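Local coordinates for monoamine oxidase regulatory protein, putative (Archaeoglobus fulgidus, PDB 1Q6W) that is of unproven function but, as a hot dog fold protein of the MaoC-like dehydratase family, probably acts on acyl thioesters, at residues Arg10-Phe15 / Asn86-Ser91; Gly26-Val31 / Thr112-Ala117; Pro48-Val53 / Ile65-Leu70; Lys99-Leu104 / Leu145-Leu150; Gln123-Lys128 / Ser152-Lys157. All blocks are in the same frame, centred on the assembly; numbering follows the deposited sequence.

Contact 1 of 5, residues Arg10-Phe15 / Asn86-Ser91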
# COMPACT_ATOMS: atom_id res chain seq x y z
N ARG A 10 -1.32 17.67 20.61
CA ARG A 10 -0.61 18.31 21.73
C ARG A 10 0.60 19.13 21.24
O ARG A 10 0.45 20.20 20.65
CB ARG A 10 -0.11 17.25 22.72
CG ARG A 10 -1.14 16.20 23.19
CD ARG A 10 -0.43 15.14 24.05
NE ARG A 10 -1.20 13.91 24.28
CZ ARG A 10 -2.26 13.80 25.08
NH1 ARG A 10 -2.71 14.86 25.74
NH2 ARG A 10 -2.87 12.63 25.23
N ASN A 11 1.81 18.60 21.51
CA ASN A 11 3.06 19.25 21.11
C ASN A 11 3.79 18.38 20.10
O ASN A 11 3.58 17.17 20.05
CB ASN A 11 3.97 19.46 22.32
CG ASN A 11 3.41 20.49 23.28
OD1 ASN A 11 3.36 21.68 22.99
ND2 ASN A 11 2.98 20.02 24.45
N PRO A 12 4.66 18.98 19.27
CA PRO A 12 5.39 18.20 18.27
C PRO A 12 6.38 17.21 18.85
O PRO A 12 6.90 17.41 19.94
CB PRO A 12 6.07 19.27 17.41
CG PRO A 12 6.29 20.38 18.38
CD PRO A 12 5.00 20.42 19.16
N ILE A 13 6.61 16.13 18.12
CA ILE A 13 7.56 15.11 18.55
C ILE A 13 8.73 15.13 17.60
O ILE A 13 8.56 15.03 16.39
CB ILE A 13 6.95 13.69 18.52
CG1 ILE A 13 6.15 13.50 17.23
CG2 ILE A 13 6.12 13.46 19.77
CD1 ILE A 13 5.64 12.09 17.04
N TYR A 14 9.93 15.25 18.14
CA TYR A 14 11.12 15.26 17.31
C TYR A 14 11.82 13.90 17.34
O TYR A 14 11.48 13.04 18.15
CB TYR A 14 12.07 16.37 17.77
CG TYR A 14 11.43 17.74 17.73
CD1 TYR A 14 10.70 18.23 18.82
CD2 TYR A 14 11.54 18.55 16.60
CE1 TYR A 14 10.10 19.48 18.77
CE2 TYR A 14 10.94 19.80 16.54
CZ TYR A 14 10.22 20.26 17.63
OH TYR A 14 9.65 21.51 17.58
N PHE A 15 12.78 13.71 16.45
CA PHE A 15 13.52 12.47 16.35
C PHE A 15 13.99 11.93 17.70
O PHE A 15 13.81 10.75 18.01
CB PHE A 15 14.71 12.66 15.42
CG PHE A 15 15.46 11.39 15.12
CD1 PHE A 15 14.81 10.31 14.54
CD2 PHE A 15 16.81 11.28 15.39
CE1 PHE A 15 15.49 9.14 14.25
CE2 PHE A 15 17.50 10.12 15.10
CZ PHE A 15 16.84 9.05 14.52
N ASN A 86 -2.74 13.29 18.95
CA ASN A 86 -1.95 13.42 20.16
C ASN A 86 -0.67 14.23 19.99
O ASN A 86 -0.05 14.61 20.98
CB ASN A 86 -1.57 12.05 20.73
CG ASN A 86 -2.72 11.39 21.44
OD1 ASN A 86 -3.61 10.82 20.81
ND2 ASN A 86 -2.72 11.48 22.77
N TYR A 87 -0.28 14.50 18.75
CA TYR A 87 0.95 15.27 18.51
C TYR A 87 0.84 16.24 17.38
O TYR A 87 -0.05 16.12 16.52
CB TYR A 87 2.10 14.33 18.20
CG TYR A 87 2.39 13.32 19.28
CD1 TYR A 87 3.02 13.71 20.46
CD2 TYR A 87 2.03 11.98 19.11
CE1 TYR A 87 3.30 12.77 21.45
CE2 TYR A 87 2.31 11.04 20.10
CZ TYR A 87 2.95 11.45 21.27
OH TYR A 87 3.23 10.53 22.25
N ASP A 88 1.74 17.21 17.37
CA ASP A 88 1.79 18.19 16.30
C ASP A 88 2.71 17.50 15.31
O ASP A 88 3.91 17.39 15.54
CB ASP A 88 2.40 19.51 16.79
CG ASP A 88 2.60 20.51 15.67
OD1 ASP A 88 2.94 21.68 15.97
OD2 ASP A 88 2.44 20.14 14.49
N VAL A 89 2.15 17.02 14.22
CA VAL A 89 2.93 16.30 13.24
C VAL A 89 3.73 17.15 12.24
O VAL A 89 4.13 16.66 11.20
CB VAL A 89 2.03 15.30 12.47
CG1 VAL A 89 1.34 14.39 13.47
CG2 VAL A 89 0.98 16.07 11.61
N SER A 90 3.96 18.42 12.57
CA SER A 90 4.74 19.27 11.66
C SER A 90 6.17 18.76 11.56
O SER A 90 6.89 19.07 10.61
CB SER A 90 4.75 20.73 12.14
OG SER A 90 5.12 20.83 13.49
N SER A 91 6.59 17.96 12.54
CA SER A 91 7.95 17.40 12.54
C SER A 91 8.05 16.14 11.68
O SER A 91 9.15 15.66 11.40
CB SER A 91 8.37 17.07 13.96
OG SER A 91 7.38 16.29 14.60
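Asp88, whose CB packs against the ring of Pro12, offers OD2 to two donors of Ser90. Ser90 N donates to Asp88 OD2 at 3.0 Å and Ser90 OG at 2.9 Å. Both arrive from one face of the carboxylate, well above its plane, and the bond from the backbone N two residues on closes an Asx turn. The CG of Asp88 is anti to its own backbone N (chi1 174°), which keeps it beside Pro12, with Asp88 CG 4.1 Å from Pro12 CB. An alanine here would keep CB on the proline but would probably leave the N-H and hydroxyl of Ser90 without their shared acceptor, and the turn with less to hold it closed.

The backbones are joined more loosely. Asp88 N gives Asn11 O a weak but straight bond of 3.3 Å, and Arg10 N gives Asn86 O another weak one. Asn11 O also lies at the edge of the Tyr87 ring. Ile13 crosses Tyr87 at about a right angle, with its CD1 over one face toward the rim, 4.1 Å from Tyr87 CG; Asn86 CB sits over the opposite face. Ser91 OG donates to Ile13 O, at a doubtfully short length.

The loop after helix 68-84 also meets the second subunit, where Val89 packs on Pro48 of that chain. The chemistry is a few polar links, those across the contact weak or doubtful, beside one ring that Ile13 and Asn86 CB cover on opposite faces, fastening the N-terminal arm to this loop.

Contact 2 of 5, residues Gly26-Val31 / Thr112-Ala117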
# COMPACT_ATOMS: atom_id res chain seq x y z
N GLY A 26 -4.03 1.09 17.25
CA GLY A 26 -5.08 1.70 16.45
C GLY A 26 -6.47 1.23 16.87
O GLY A 26 -6.63 0.19 17.53
N LEU A 27 -7.48 2.00 16.48
CA LEU A 27 -8.86 1.68 16.82
C LEU A 27 -9.40 0.65 15.82
O LEU A 27 -9.36 0.86 14.62
CB LEU A 27 -9.68 2.98 16.83
CG LEU A 27 -11.19 3.05 17.13
CD1 LEU A 27 -11.98 2.87 15.85
CD2 LEU A 27 -11.57 2.03 18.19
N PRO A 28 -9.92 -0.48 16.30
CA PRO A 28 -10.46 -1.53 15.44
C PRO A 28 -11.69 -1.16 14.61
O PRO A 28 -12.54 -0.37 15.05
CB PRO A 28 -10.78 -2.65 16.42
CG PRO A 28 -9.90 -2.40 17.54
CD PRO A 28 -9.95 -0.90 17.70
N ARG A 29 -11.79 -1.74 13.42
CA ARG A 29 -12.95 -1.54 12.56
C ARG A 29 -13.22 -2.77 11.69
O ARG A 29 -12.30 -3.49 11.29
CB ARG A 29 -12.81 -0.28 11.67
CG ARG A 29 -11.58 -0.19 10.81
CD ARG A 29 -11.57 1.14 10.03
NE ARG A 29 -12.27 1.04 8.75
CZ ARG A 29 -12.07 1.87 7.73
NH1 ARG A 29 -12.74 1.71 6.60
NH2 ARG A 29 -11.22 2.87 7.84
N THR A 30 -14.50 -3.02 11.43
CA THR A 30 -14.92 -4.16 10.65
C THR A 30 -14.79 -3.89 9.16
O THR A 30 -15.41 -2.98 8.64
CB THR A 30 -16.39 -4.53 10.96
OG1 THR A 30 -16.53 -4.79 12.36
CG2 THR A 30 -16.81 -5.76 10.20
N VAL A 31 -13.97 -4.69 8.46
CA VAL A 31 -13.82 -4.50 7.03
C VAL A 31 -15.16 -4.89 6.41
O VAL A 31 -15.74 -5.90 6.73
CB VAL A 31 -12.68 -5.36 6.46
CG1 VAL A 31 -12.96 -6.80 6.73
CG2 VAL A 31 -12.56 -5.11 4.98
N THR A 112 -13.03 -8.09 11.72
CA THR A 112 -12.71 -6.83 12.38
C THR A 112 -11.20 -6.81 12.59
O THR A 112 -10.68 -7.56 13.40
CB THR A 112 -13.42 -6.72 13.73
OG1 THR A 112 -14.83 -6.83 13.53
CG2 THR A 112 -13.12 -5.39 14.40
N ILE A 113 -10.51 -5.93 11.87
CA ILE A 113 -9.07 -5.86 11.99
C ILE A 113 -8.58 -4.76 12.92
O ILE A 113 -9.21 -3.72 13.04
CB ILE A 113 -8.42 -5.68 10.62
CG1 ILE A 113 -8.89 -4.37 10.00
CG2 ILE A 113 -8.80 -6.86 9.73
CD1 ILE A 113 -8.24 -4.06 8.69
N ALA A 114 -7.45 -5.01 13.57
CA ALA A 114 -6.85 -4.05 14.49
C ALA A 114 -5.35 -4.01 14.22
O ALA A 114 -4.70 -5.05 14.11
CB ALA A 114 -7.09 -4.47 15.90
N ALA A 115 -4.81 -2.81 14.11
CA ALA A 115 -3.40 -2.66 13.81
C ALA A 115 -2.64 -2.01 14.93
O ALA A 115 -3.18 -1.23 15.70
CB ALA A 115 -3.23 -1.84 12.54
N SER A 116 -1.36 -2.34 15.02
CA SER A 116 -0.49 -1.77 16.02
C SER A 116 0.85 -1.49 15.35
O SER A 116 1.25 -2.21 14.44
CB SER A 116 -0.30 -2.75 17.18
OG SER A 116 0.34 -3.95 16.76
N ALA A 117 1.51 -0.43 15.80
CA ALA A 117 2.81 -0.09 15.27
C ALA A 117 3.81 0.04 16.43
O ALA A 117 3.48 0.59 17.49
CB ALA A 117 2.73 1.20 14.50
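Thr30 and Thr112 sit on neighbouring strands as an antiparallel non-hydrogen-bonded pair, and both have OG1 anti to the carbonyl carbon, beside the backbone N (chi1 -57° and -58°). With their side chains slanting across one another, the hydroxyls are the parts that meet: Thr30 OG1 lies 2.9 Å from Thr112 OG1, a hydrogen bond in which either could be the donor. The methyl of Thr112 turns to the residues before Thr30, with Thr112 CG2 3.7 Å from Arg29 O and 4.1 Å from Pro28 CB. The same proline reaches onward, so that Pro28 CG touches Ala114 CB at 3.9 Å.

Arg29 and Ile113 are a hydrogen-bonded pair whose side chains leave from the other face of the sheet. Ile113 N donates to Arg29 O at 3.1 Å, and Arg29 N returns a longer bond of 3.3 Å to Ile113 O. On this face Ile113 packs on Met78 and Arg29 on Ile74, both of helix 68-84. The guanidinium goes further: Arg29 NH1 forms a salt bridge with Asp35, and Arg29 NH2 bonds Leu42 O of the second subunit.

Toward the start of its strand, Gly26 N donates to Ala115 O at 2.9 Å, within the break that interrupts strand 23-30.

The two faces therefore have different chemistry. The one with Thr30 and Thr112 has a hydroxyl pair tying an outer strand to its neighbour, while the one with Arg29 and Ile113 packs the isoleucine and the arginine side chain on the central helix and sends a charged end toward the dimer partner.

Contact 3 of 5, residues Pro48-Val53 / Ile65-Leu70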
# COMPACT_ATOMS: atom_id res chain seq x y z
N PRO A 48 -11.36 -10.28 -9.71
CA PRO A 48 -12.46 -11.19 -9.35
C PRO A 48 -12.46 -11.84 -7.98
O PRO A 48 -13.53 -12.17 -7.47
CB PRO A 48 -12.46 -12.19 -10.50
CG PRO A 48 -11.02 -12.21 -10.94
CD PRO A 48 -10.64 -10.76 -10.90
N LEU A 49 -11.29 -12.04 -7.36
CA LEU A 49 -11.25 -12.66 -6.03
C LEU A 49 -11.92 -11.72 -5.02
O LEU A 49 -12.43 -12.15 -3.97
CB LEU A 49 -9.80 -12.91 -5.60
CG LEU A 49 -9.52 -14.05 -4.61
CD1 LEU A 49 -8.20 -13.79 -3.93
CD2 LEU A 49 -10.62 -14.20 -3.57
N HIS A 50 -11.92 -10.42 -5.33
CA HIS A 50 -12.49 -9.43 -4.45
C HIS A 50 -13.89 -8.99 -4.86
O HIS A 50 -14.72 -8.67 -4.01
CB HIS A 50 -11.60 -8.19 -4.40
CG HIS A 50 -10.16 -8.47 -4.16
ND1 HIS A 50 -9.70 -9.13 -3.04
CD2 HIS A 50 -9.07 -8.19 -4.90
CE1 HIS A 50 -8.39 -9.24 -3.10
NE2 HIS A 50 -7.98 -8.67 -4.22
N THR A 51 -14.17 -8.97 -6.16
CA THR A 51 -15.47 -8.48 -6.59
C THR A 51 -16.32 -9.35 -7.51
O THR A 51 -17.24 -8.86 -8.16
CB THR A 51 -15.29 -7.09 -7.25
OG1 THR A 51 -14.32 -7.17 -8.29
CG2 THR A 51 -14.82 -6.08 -6.22
N ASP A 52 -16.01 -10.64 -7.56
CA ASP A 52 -16.79 -11.57 -8.38
C ASP A 52 -17.19 -12.75 -7.50
O ASP A 52 -16.40 -13.68 -7.30
CB ASP A 52 -15.98 -12.08 -9.56
CG ASP A 52 -16.82 -12.91 -10.51
OD1 ASP A 52 -17.69 -13.67 -10.02
OD2 ASP A 52 -16.60 -12.81 -11.74
N VAL A 53 -18.41 -12.72 -6.98
CA VAL A 53 -18.90 -13.79 -6.11
C VAL A 53 -18.74 -15.18 -6.72
O VAL A 53 -18.33 -16.12 -6.05
CB VAL A 53 -20.37 -13.53 -5.75
CG1 VAL A 53 -20.98 -14.75 -5.15
CG2 VAL A 53 -20.44 -12.40 -4.76
N ILE A 65 -12.52 -11.98 -0.57
CA ILE A 65 -11.70 -11.40 0.50
C ILE A 65 -11.24 -9.96 0.20
O ILE A 65 -11.23 -9.51 -0.95
CB ILE A 65 -10.44 -12.26 0.77
CG1 ILE A 65 -9.52 -12.27 -0.45
CG2 ILE A 65 -10.83 -13.67 1.11
CD1 ILE A 65 -8.16 -12.98 -0.20
N ALA A 66 -10.83 -9.26 1.25
CA ALA A 66 -10.37 -7.89 1.09
C ALA A 66 -9.04 -7.83 0.36
O ALA A 66 -8.28 -8.78 0.38
CB ALA A 66 -10.24 -7.23 2.45
N GLN A 67 -8.77 -6.70 -0.29
CA GLN A 67 -7.52 -6.54 -0.99
C GLN A 67 -6.43 -6.32 0.04
O GLN A 67 -6.64 -5.64 1.03
CB GLN A 67 -7.58 -5.34 -1.94
CG GLN A 67 -8.70 -5.41 -2.95
CD GLN A 67 -9.99 -4.74 -2.45
OE1 GLN A 67 -10.35 -4.85 -1.27
NE2 GLN A 67 -10.71 -4.05 -3.36
N GLY A 68 -5.25 -6.90 -0.20
CA GLY A 68 -4.15 -6.71 0.74
C GLY A 68 -3.78 -5.25 0.86
O GLY A 68 -3.50 -4.79 1.96
N MSE A 69 -3.76 -4.52 -0.26
CA MSE A 69 -3.45 -3.09 -0.22
C MSE A 69 -4.48 -2.33 0.61
O MSE A 69 -4.15 -1.32 1.23
CB MSE A 69 -3.41 -2.50 -1.63
CG MSE A 69 -2.12 -2.80 -2.38
SE MSE A 69 -0.57 -2.21 -1.42
CE MSE A 69 -0.73 -0.30 -1.69
N LEU A 70 -5.73 -2.83 0.62
CA LEU A 70 -6.78 -2.19 1.40
C LEU A 70 -6.49 -2.36 2.89
O LEU A 70 -6.54 -1.40 3.67
CB LEU A 70 -8.14 -2.79 1.06
CG LEU A 70 -9.28 -2.33 1.99
CD1 LEU A 70 -9.48 -0.82 1.89
CD2 LEU A 70 -10.54 -3.08 1.65
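The approach to the central helix of the hot dog fold, residues 65-67, meets the short helix 48-51 through Leu49 and His50. The Pro-Leu-His run in that helix resembles a signature of MaoC-like hydratases, although no role for the histidine is established here.

His50 is fixed by its edge and by one face. Its CG is anti to the carbonyl carbon (chi1 -49°), beside the backbone N, and His50 ND1 donates to Ile65 O at 2.6 Å. The acceptor lies close to the ring plane, whereas the donor stands above the carbonyl plane of Ile65. Over the centre of the ring sits Gln67 CG, 3.5 Å from the centroid of His50 in a CH-pi contact. Gln67 NE2 bonds Ile36 O, which ties this side chain to helix 33-43.

Leu49 and Ile65 add an apolar part, with Leu49 CD1 3.8 Å from Ile65 CD1 and Leu49 CD2 3.8 Å from Ile65 CG1. Ile65 N gives Leu49 O a weak bond.

An alanine in place of His50 would probably leave Ile65 O without this donor and Gln67 CG without the ring beneath it, opening a gap between the segments.

Gln67 is the N-cap residue of helix 68-84, whose Met69, a selenomethionine, meets its counterpart in the second subunit. The arrangement is that of a short helix and loop leading back into the long helix that the hot dog sheet wraps.

Contact 4 of 5, residues Lys99-Leu104 / Leu145-Leu150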
# COMPACT_ATOMS: atom_id res chain seq x y z
N LYS A 99 9.61 -1.19 3.80
CA LYS A 99 10.60 -2.23 3.54
C LYS A 99 10.07 -3.63 3.44
O LYS A 99 10.65 -4.46 2.77
CB LYS A 99 11.69 -2.19 4.61
CG LYS A 99 12.91 -3.01 4.27
CD LYS A 99 13.98 -2.84 5.33
CE LYS A 99 15.22 -3.66 5.01
NZ LYS A 99 16.29 -3.45 6.04
N ASP A 100 8.98 -3.94 4.12
CA ASP A 100 8.49 -5.30 4.01
C ASP A 100 7.04 -5.40 4.36
O ASP A 100 6.56 -4.76 5.30
CB ASP A 100 9.27 -6.23 4.92
CG ASP A 100 8.59 -7.57 5.08
OD1 ASP A 100 7.54 -7.63 5.75
OD2 ASP A 100 9.11 -8.56 4.54
N VAL A 101 6.32 -6.20 3.59
CA VAL A 101 4.92 -6.39 3.84
C VAL A 101 4.64 -7.84 3.55
O VAL A 101 4.93 -8.33 2.46
CB VAL A 101 4.03 -5.50 2.91
CG1 VAL A 101 2.55 -5.71 3.24
CG2 VAL A 101 4.39 -4.04 3.08
N ARG A 102 4.08 -8.52 4.54
CA ARG A 102 3.72 -9.92 4.38
C ARG A 102 2.22 -10.12 4.60
O ARG A 102 1.67 -9.76 5.65
CB ARG A 102 4.49 -10.78 5.37
CG ARG A 102 5.94 -10.97 5.02
CD ARG A 102 6.60 -11.93 6.01
NE ARG A 102 7.93 -12.34 5.58
CZ ARG A 102 8.65 -13.26 6.21
NH1 ARG A 102 8.17 -13.86 7.29
NH2 ARG A 102 9.86 -13.59 5.75
N PHE A 103 1.55 -10.68 3.60
CA PHE A 103 0.13 -10.96 3.71
C PHE A 103 0.01 -12.38 4.26
O PHE A 103 0.15 -13.35 3.54
CB PHE A 103 -0.53 -10.80 2.34
CG PHE A 103 -0.38 -9.41 1.77
CD1 PHE A 103 0.43 -9.19 0.65
CD2 PHE A 103 -1.00 -8.32 2.38
CE1 PHE A 103 0.61 -7.90 0.14
CE2 PHE A 103 -0.82 -7.03 1.89
CZ PHE A 103 -0.02 -6.81 0.77
N LEU A 104 -0.23 -12.50 5.55
CA LEU A 104 -0.29 -13.80 6.19
C LEU A 104 -1.59 -14.56 6.09
O LEU A 104 -1.61 -15.73 5.68
CB LEU A 104 0.08 -13.65 7.66
CG LEU A 104 1.38 -12.88 7.88
CD1 LEU A 104 1.64 -12.71 9.37
CD2 LEU A 104 2.54 -13.63 7.20
N LEU A 145 -2.81 -13.17 13.28
CA LEU A 145 -2.02 -12.16 12.61
C LEU A 145 -2.31 -12.24 11.11
O LEU A 145 -1.95 -13.21 10.46
CB LEU A 145 -0.54 -12.42 12.88
CG LEU A 145 0.44 -11.30 12.61
CD1 LEU A 145 0.17 -10.09 13.51
CD2 LEU A 145 1.84 -11.83 12.85
N VAL A 146 -2.97 -11.23 10.55
CA VAL A 146 -3.30 -11.25 9.13
C VAL A 146 -2.29 -10.55 8.24
O VAL A 146 -2.13 -10.91 7.07
CB VAL A 146 -4.71 -10.61 8.87
CG1 VAL A 146 -5.77 -11.33 9.67
CG2 VAL A 146 -4.68 -9.12 9.23
N LEU A 147 -1.61 -9.54 8.76
CA LEU A 147 -0.65 -8.81 7.96
C LEU A 147 0.46 -8.25 8.82
O LEU A 147 0.25 -7.89 9.97
CB LEU A 147 -1.35 -7.67 7.20
CG LEU A 147 -0.54 -6.73 6.30
CD1 LEU A 147 -1.46 -6.13 5.26
CD2 LEU A 147 0.13 -5.62 7.12
N THR A 148 1.65 -8.17 8.25
CA THR A 148 2.79 -7.64 8.97
C THR A 148 3.59 -6.78 8.01
O THR A 148 3.63 -7.05 6.81
CB THR A 148 3.68 -8.79 9.53
OG1 THR A 148 4.59 -8.26 10.49
CG2 THR A 148 4.47 -9.46 8.41
N ALA A 149 4.21 -5.72 8.52
CA ALA A 149 5.00 -4.84 7.67
C ALA A 149 6.01 -3.99 8.42
O ALA A 149 5.94 -3.80 9.64
CB ALA A 149 4.08 -3.95 6.84
N LEU A 150 6.97 -3.48 7.65
CA LEU A 150 8.02 -2.63 8.17
C LEU A 150 7.99 -1.34 7.34
O LEU A 150 8.12 -1.37 6.12
CB LEU A 150 9.36 -3.34 8.00
CG LEU A 150 10.28 -3.49 9.21
CD1 LEU A 150 9.51 -3.95 10.43
CD2 LEU A 150 11.34 -4.49 8.83
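Leu104, where strand 92-103 runs out, lies against Leu145 and Val146. Its CB is near two carbonyl oxygens, with Leu104 CB 3.5 Å from Leu145 O and 3.6 Å from Val146 O. CG, anti to the carbonyl carbon (chi1 -50°), stays 4.1 Å from Val146 O. At the tip, Leu104 CD1 meets the other leucine, 3.6 Å from Leu145 CD2. The backbone joins in too, Leu104 N donating to Val146 O from above its carbonyl plane.

Going back along the strand, the pairing is antiparallel. Arg102 and Thr148 form a hydrogen-bonded pair: Arg102 N to Thr148 O is 2.7 Å and nearly straight (171°), and Thr148 N answers to Arg102 O at 3.0 Å. Their side chains run side by side, and the methyl CG2 of Thr148 comes 3.3 Å from Arg102 CB. At the far end Lys99 and Asp100 both face Leu150, a classic beta bulge, and both give weak N-H bonds to its carbonyl.

On the other face Phe103 and Leu147 point the same way, Phe103 CE2 lying 3.5 Å from Leu147 CD1, while Val101 CG2 touches Ala149 CB. Val101 and Leu147 also rest on Leu72 of helix 68-84. Across the dimer, Val101 pairs in an antiparallel ladder with the second subunit, and Phe103 meets Phe95 of that chain.

The chemistry divides the strand pair: an apolar face turned to the helix and the dimer, and a mixed face where Asp100, Arg102 and Thr148 stand with Leu150.

Contact 5 of 5, residues Gln123-Lys128 / Ser152-Lys157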
# COMPACT_ATOMS: atom_id res chain seq x y z
N GLN A 123 17.71 5.81 12.92
CA GLN A 123 18.95 6.03 12.21
C GLN A 123 19.11 7.54 12.03
O GLN A 123 18.12 8.24 11.78
CB GLN A 123 18.82 5.36 10.85
CG GLN A 123 20.08 4.92 10.18
CD GLN A 123 19.78 4.33 8.80
OE1 GLN A 123 18.78 3.63 8.62
NE2 GLN A 123 20.66 4.60 7.83
N ASP A 124 20.33 8.05 12.19
CA ASP A 124 20.53 9.46 11.95
C ASP A 124 20.49 9.61 10.43
O ASP A 124 20.82 8.67 9.70
CB ASP A 124 21.89 9.92 12.50
CG ASP A 124 22.05 11.43 12.43
OD1 ASP A 124 21.22 12.15 13.01
OD2 ASP A 124 23.02 11.89 11.78
N PHE A 125 20.06 10.77 9.94
CA PHE A 125 19.98 10.99 8.50
C PHE A 125 20.85 12.16 8.09
O PHE A 125 21.68 12.05 7.18
CB PHE A 125 18.53 11.25 8.09
CG PHE A 125 18.33 11.31 6.61
CD1 PHE A 125 18.46 10.16 5.83
CD2 PHE A 125 18.03 12.51 5.98
CE1 PHE A 125 18.29 10.20 4.45
CE2 PHE A 125 17.85 12.57 4.59
CZ PHE A 125 17.98 11.41 3.83
N ASP A 126 20.63 13.29 8.75
CA ASP A 126 21.37 14.52 8.50
C ASP A 126 21.33 15.33 9.78
O ASP A 126 20.85 14.85 10.80
CB ASP A 126 20.76 15.31 7.33
CG ASP A 126 19.34 15.76 7.62
OD1 ASP A 126 18.46 14.90 7.81
OD2 ASP A 126 19.10 16.99 7.65
N GLU A 127 21.83 16.56 9.73
CA GLU A 127 21.85 17.41 10.92
C GLU A 127 20.48 17.90 11.35
O GLU A 127 20.32 18.41 12.46
CB GLU A 127 22.78 18.61 10.69
CG GLU A 127 22.38 19.54 9.54
CD GLU A 127 22.37 18.85 8.19
OE1 GLU A 127 23.41 18.25 7.83
OE2 GLU A 127 21.34 18.90 7.50
N LYS A 128 19.48 17.74 10.48
CA LYS A 128 18.13 18.20 10.80
C LYS A 128 17.07 17.12 10.96
O LYS A 128 15.93 17.41 11.33
CB LYS A 128 17.67 19.21 9.74
CG LYS A 128 18.51 20.48 9.74
CD LYS A 128 17.90 21.56 8.86
CE LYS A 128 18.70 22.85 8.96
NZ LYS A 128 18.06 23.95 8.19
N SER A 152 8.99 3.15 7.35
CA SER A 152 9.78 4.18 8.02
C SER A 152 9.42 5.60 7.62
O SER A 152 9.04 5.86 6.48
CB SER A 152 11.25 3.94 7.75
OG SER A 152 11.45 3.87 6.36
N ALA A 153 9.55 6.51 8.57
CA ALA A 153 9.24 7.92 8.33
C ALA A 153 10.46 8.79 8.65
O ALA A 153 11.27 8.45 9.51
CB ALA A 153 8.05 8.35 9.18
N LEU A 154 10.58 9.89 7.94
CA LEU A 154 11.69 10.81 8.17
C LEU A 154 11.16 11.91 9.10
O LEU A 154 10.26 12.68 8.74
CB LEU A 154 12.16 11.39 6.84
CG LEU A 154 13.46 12.18 6.83
CD1 LEU A 154 13.97 12.32 5.42
CD2 LEU A 154 13.22 13.53 7.44
N ILE A 155 11.68 11.98 10.32
CA ILE A 155 11.20 12.99 11.25
C ILE A 155 12.28 13.98 11.71
O ILE A 155 13.43 13.62 11.93
CB ILE A 155 10.52 12.35 12.48
CG1 ILE A 155 11.56 11.76 13.41
CG2 ILE A 155 9.59 11.22 12.04
CD1 ILE A 155 10.95 11.13 14.63
N ARG A 156 11.86 15.23 11.83
CA ARG A 156 12.72 16.34 12.24
C ARG A 156 13.35 16.21 13.63
O ARG A 156 12.74 15.70 14.57
CB ARG A 156 11.90 17.64 12.20
CG ARG A 156 12.71 18.90 12.29
CD ARG A 156 12.52 19.71 11.04
NE ARG A 156 11.11 20.04 10.85
CZ ARG A 156 10.57 20.38 9.69
NH1 ARG A 156 11.31 20.45 8.59
NH2 ARG A 156 9.27 20.67 9.63
N LYS A 157 14.59 16.69 13.74
CA LYS A 157 15.31 16.66 15.01
C LYS A 157 15.05 17.96 15.76
O LYS A 157 14.75 18.99 15.14
CB LYS A 157 16.81 16.47 14.77
CG LYS A 157 17.15 15.08 14.26
CD LYS A 157 18.62 14.74 14.36
CE LYS A 157 19.43 15.46 13.30
NZ LYS A 157 20.85 15.02 13.34
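Lys128 and Lys157 are where the two backbones come together, their CA atoms 5.3 Å apart; farther back the segments diverge, with strand 129-139 running between strands 112-126 and 145-156 in the sheet. Lys157 N donates to Lys128 O at 2.8 Å, a straight bond (167°) although the donor stands above the carbonyl plane.

The side chain of Lys157 reaches back to the turn. It is bent at chi3 (-74°), which puts CE close to the turn carbonyls, Lys157 CE being 3.2 Å from Glu127 O. Lys157 NZ forms a salt bridge with Asp124 OD1 at 2.9 Å, using the syn lone pair of that oxygen, and the two side chains cross at about a right angle. Lys157 NZ also donates to Asp126 O, in the carbonyl plane and on a lone pair, at a length too short to lean on.

Phe125 and Leu154 supply the apolar part. Leu154 CD1 lies over one face of the ring, displaced toward the rim and 4.3 Å from the centroid of Phe125. At the ring edge, in plane, is Asp126 OD1, which bonds Ser129 OG; Asp126 OD2 takes a weak bond from Lys128 N.

One lysine therefore bonds a carboxylate and a carbonyl of the 123-128 segment, and its positive charge would probably offset part of the acidic character of the turn. The grip ties the hairpin tip to the residue just past strand 145-156.

How the contacts relate
Contacts 2 and 4 lie at the outer edges of one antiparallel sheet, order 23-30, 112-126, 129-139, 145-156, 92-103, centres about 14 Å apart. Contact 5 uses strands 112-126 and 145-156, at their far end, about 28 Å from contact 2 centre to centre. Contact 1 adjoins it, joined by probable backbone hydrogen bonds from Phe15 and Ser91 to Arg156. Contact 3, nested inside contacts 1 and 2, lies about 36 Å from contact 1, centre to centre, and touches contact 4 at Phe103. Helix 68-84 spans these ends. Contacts 1 and 2 cross along the chain, as do 4 and 5; 1 closes before either opens. Contacts 1 to 4 reach the second subunit, consistent with a hot dog dimer.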